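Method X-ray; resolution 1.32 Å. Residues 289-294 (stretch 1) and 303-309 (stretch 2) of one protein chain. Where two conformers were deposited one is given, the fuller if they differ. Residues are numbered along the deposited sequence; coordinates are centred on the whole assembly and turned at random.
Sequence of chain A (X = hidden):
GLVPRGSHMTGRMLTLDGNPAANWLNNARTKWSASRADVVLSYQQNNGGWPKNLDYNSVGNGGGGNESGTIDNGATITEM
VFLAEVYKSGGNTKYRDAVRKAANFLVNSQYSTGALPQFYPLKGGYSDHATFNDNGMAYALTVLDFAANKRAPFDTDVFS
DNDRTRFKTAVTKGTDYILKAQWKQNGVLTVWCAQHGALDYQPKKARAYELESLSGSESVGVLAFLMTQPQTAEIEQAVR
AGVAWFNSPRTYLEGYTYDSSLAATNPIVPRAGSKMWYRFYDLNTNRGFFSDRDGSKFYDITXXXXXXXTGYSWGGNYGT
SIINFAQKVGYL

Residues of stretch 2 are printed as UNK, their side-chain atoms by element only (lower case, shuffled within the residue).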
# COMPACT_ATOMS: atom_id res chain seq x y z
N PHE A 289 19.52 4.52 -4.53
CA PHE A 289 20.46 3.42 -4.54
C PHE A 289 19.85 2.15 -5.08
O PHE A 289 18.66 2.04 -5.32
CB PHE A 289 21.11 3.19 -3.17
CG PHE A 289 20.21 2.57 -2.16
CD1 PHE A 289 20.06 1.20 -2.09
CD2 PHE A 289 19.60 3.34 -1.20
CE1 PHE A 289 19.27 0.61 -1.14
CE2 PHE A 289 18.79 2.73 -0.24
CZ PHE A 289 18.67 1.36 -0.20
N PHE A 290 20.75 1.22 -5.31
CA PHE A 290 20.43 -0.07 -5.89
C PHE A 290 20.95 -1.18 -5.02
O PHE A 290 21.83 -1.00 -4.20
CB PHE A 290 21.05 -0.16 -7.28
CG PHE A 290 20.77 1.04 -8.12
CD1 PHE A 290 19.50 1.26 -8.61
CD2 PHE A 290 21.74 1.98 -8.34
CE1 PHE A 290 19.22 2.42 -9.34
CE2 PHE A 290 21.47 3.13 -9.07
CZ PHE A 290 20.21 3.34 -9.56
N SER A 291 20.40 -2.35 -5.25
CA SER A 291 20.81 -3.55 -4.55
C SER A 291 20.83 -4.72 -5.53
O SER A 291 20.73 -4.53 -6.75
CB SER A 291 19.94 -3.77 -3.32
OG SER A 291 20.40 -4.87 -2.57
N ASP A 292 20.99 -5.92 -5.02
CA ASP A 292 21.11 -7.07 -5.87
C ASP A 292 20.86 -8.29 -5.02
O ASP A 292 20.58 -8.16 -3.84
CB ASP A 292 22.52 -7.09 -6.46
CG ASP A 292 22.59 -7.72 -7.84
OD1 ASP A 292 21.74 -8.57 -8.18
OD2 ASP A 292 23.53 -7.40 -8.60
N ARG A 293 20.96 -9.47 -5.61
CA ARG A 293 20.62 -10.68 -4.89
C ARG A 293 21.55 -10.98 -3.74
O ARG A 293 21.16 -11.71 -2.84
CB ARG A 293 20.51 -11.86 -5.85
CG ARG A 293 19.29 -11.70 -6.74
CD ARG A 293 18.77 -12.97 -7.27
NE ARG A 293 17.62 -12.84 -8.16
CZ ARG A 293 16.35 -12.98 -7.81
NH1 ARG A 293 15.99 -13.22 -6.55
NH2 ARG A 293 15.41 -12.88 -8.73
N ASP A 294 22.75 -10.39 -3.75
CA ASP A 294 23.68 -10.53 -2.63
C ASP A 294 23.39 -9.58 -1.48
O ASP A 294 24.08 -9.60 -0.49
CB ASP A 294 25.12 -10.38 -3.08
CG ASP A 294 25.44 -9.02 -3.64
OD1 ASP A 294 24.54 -8.17 -3.87
OD2 ASP A 294 26.62 -8.71 -3.87
N UNK A 303 26.32 -1.62 -12.33
CA UNK A 303 27.03 -2.59 -11.50
C UNK A 303 26.15 -3.78 -11.09
O UNK A 303 26.64 -4.76 -10.53
c UNK A 303 27.57 -1.93 -10.22
n UNK A 303 29.58 -1.24 -8.00
c UNK A 303 28.85 -0.42 -8.74
o UNK A 303 28.33 0.62 -8.28
c UNK A 303 28.60 -0.85 -10.19
N UNK A 304 24.85 -3.66 -11.33
CA UNK A 304 23.90 -4.68 -10.92
C UNK A 304 23.93 -5.88 -11.84
O UNK A 304 24.23 -5.75 -13.02
c UNK A 304 20.07 -2.71 -9.47
c UNK A 304 21.42 -4.90 -10.31
c UNK A 304 22.49 -4.08 -11.00
s UNK A 304 19.82 -4.11 -10.49
N UNK A 305 23.57 -7.05 -11.32
CA UNK A 305 23.35 -8.21 -12.16
C UNK A 305 22.30 -7.90 -13.22
O UNK A 305 21.34 -7.17 -12.98
o UNK A 305 21.64 -9.23 -10.76
c UNK A 305 22.90 -9.41 -11.36
N UNK A 306 22.49 -8.46 -14.40
CA UNK A 306 21.57 -8.26 -15.49
C UNK A 306 20.16 -8.66 -15.07
O UNK A 306 19.18 -7.98 -15.35
c UNK A 306 21.70 -9.97 -18.91
c UNK A 306 21.26 -7.57 -18.48
c UNK A 306 21.19 -8.98 -17.89
c UNK A 306 22.03 -9.11 -16.66
N UNK A 307 20.05 -9.79 -14.39
CA UNK A 307 18.75 -10.30 -14.02
C UNK A 307 17.98 -9.35 -13.09
O UNK A 307 16.78 -9.20 -13.21
c UNK A 307 17.49 -12.34 -13.14
o UNK A 307 15.64 -12.16 -11.66
o UNK A 307 17.61 -11.55 -10.89
c UNK A 307 16.87 -11.97 -11.80
c UNK A 307 18.85 -11.70 -13.40
N UNK A 308 18.67 -8.76 -12.13
CA UNK A 308 17.99 -7.84 -11.21
C UNK A 308 17.71 -6.50 -11.87
O UNK A 308 16.75 -5.85 -11.53
n UNK A 308 14.24 -10.20 -10.07
c UNK A 308 18.57 -8.79 -8.90
c UNK A 308 18.74 -7.65 -9.90
c UNK A 308 14.96 -9.57 -9.17
c UNK A 308 17.18 -8.92 -8.34
n UNK A 308 16.27 -9.58 -9.26
n UNK A 308 14.35 -8.91 -8.21
N UNK A 309 18.55 -6.06 -12.79
CA UNK A 309 18.32 -4.77 -13.43
C UNK A 309 17.13 -4.86 -14.36
O UNK A 309 16.36 -3.91 -14.48
c UNK A 309 19.56 -4.31 -14.18
n UNK A 309 23.07 -3.81 -14.87
c UNK A 309 19.41 -2.89 -14.74
c UNK A 309 22.39 -3.93 -15.99
n UNK A 309 21.31 -3.20 -16.23
c UNK A 309 20.69 -2.28 -15.29
n UNK A 309 22.79 -4.79 -16.89
O HOH W 1 26.26 -6.22 -7.48

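Position 303 carries three side-chain carbons in a row, the third bearing one oxygen and one nitrogen, an unbranched chain ending in an amide, and its side chain makes no contact with stretch 1. The atoms fit glutamine, Gln303. Its exposed, neutral polar end suits a place facing solvent. Its backbone does take part: a water donates to Asp292 OD2 at 3.2 Å and, weakly, to Gln303 O at 3.4 Å.

Position 304 has two carbons, a sulfur and a last carbon, without a branch. The terminal carbon lies 3.5 Å from Phe290 CB and 3.3 Å from Ser291 O. A thioether in an unbranched chain means methionine, Met304. Although its CA-to-CB bond points sideways, the long side chain brings CE close to stretch 1, where the methyl meets Phe290 in a buried apolar contact. The price is that Ser291 O, covered here, finds no hydrogen-bonding partner in the model.

Position 305 has one carbon and one oxygen, and that oxygen sits 2.7 Å from Asp292 OD1. This is serine, Ser305. Its hydroxyl OG donates to Asp292 OD1, while Ser305 N donates to Asp292 OD2, also at 2.7 Å and nearly straight at 170°. The carboxylate thus grips backbone and side chain together. Serine also suits the N-cap: the same OG accepts from the backbone N of position 308, at 3.3 Å, satisfying an amide that the first turn of a helix leaves free.

Position 306 shows four carbons, forked at the second, none touching stretch 1, which identifies leucine, Leu306. It begins the helix with its CA-to-CB bond pointing away from stretch 1. Exposed and touching a crystal neighbour, it has no role here that would call for leucine.

Position 307 has three carbons, the third carrying two oxygens, which sit beside the guanidinium nitrogens of Arg293. This is glutamate, Glu307. Arg293 NE donates to Glu307 OE1 at 3.0 Å and Arg293 NH2 to Glu307 OE2 at 3.0 Å, a two-pronged salt bridge in which the carboxylate lies at the edge of the guanidinium, where its N-H groups point.

Position 308 has three carbons, a nitrogen, then a carbon with two more nitrogens. A side-chain carbon meets Asp292 OD1, and the planar end lies against the Arg293 guanidinium. This is arginine, Arg308. Its CG lies 3.3 Å from Asp292 OD1, and its NE and NH2 donate to Glu307 OE1 and OE2, both at 2.9 Å. Its CZ lies over one face of the Arg293 guanidinium, with Arg293 NH2 and Arg308 NH2 3.2 Å apart, two donors that cannot bond to each other. Arginine's long chain and flat, multi-donor head suit both tasks.

Position 309 repeats that pattern of atoms but does not touch stretch 1; it too is arginine, Arg309. Its long side chain reaches back, NH1 giving a weak bond to Met304 O at 2.9 Å, while NE and NH2 are bonded elsewhere in the structure. Arg309 N donates to Ser305 O at 3.0 Å, a backbone bond from helix to N-cap.

The contact therefore works through two carboxylates, one from each stretch. Asp292 holds the helix start through Ser305, and Asp292 OD1 also accepts from Arg293 N at 2.8 Å. Glu307 is shared by Arg293 and Arg308, and its negative charge offsets their close approach. Met304 adds the apolar part.

Stretch 2 303-309: QMSLERR
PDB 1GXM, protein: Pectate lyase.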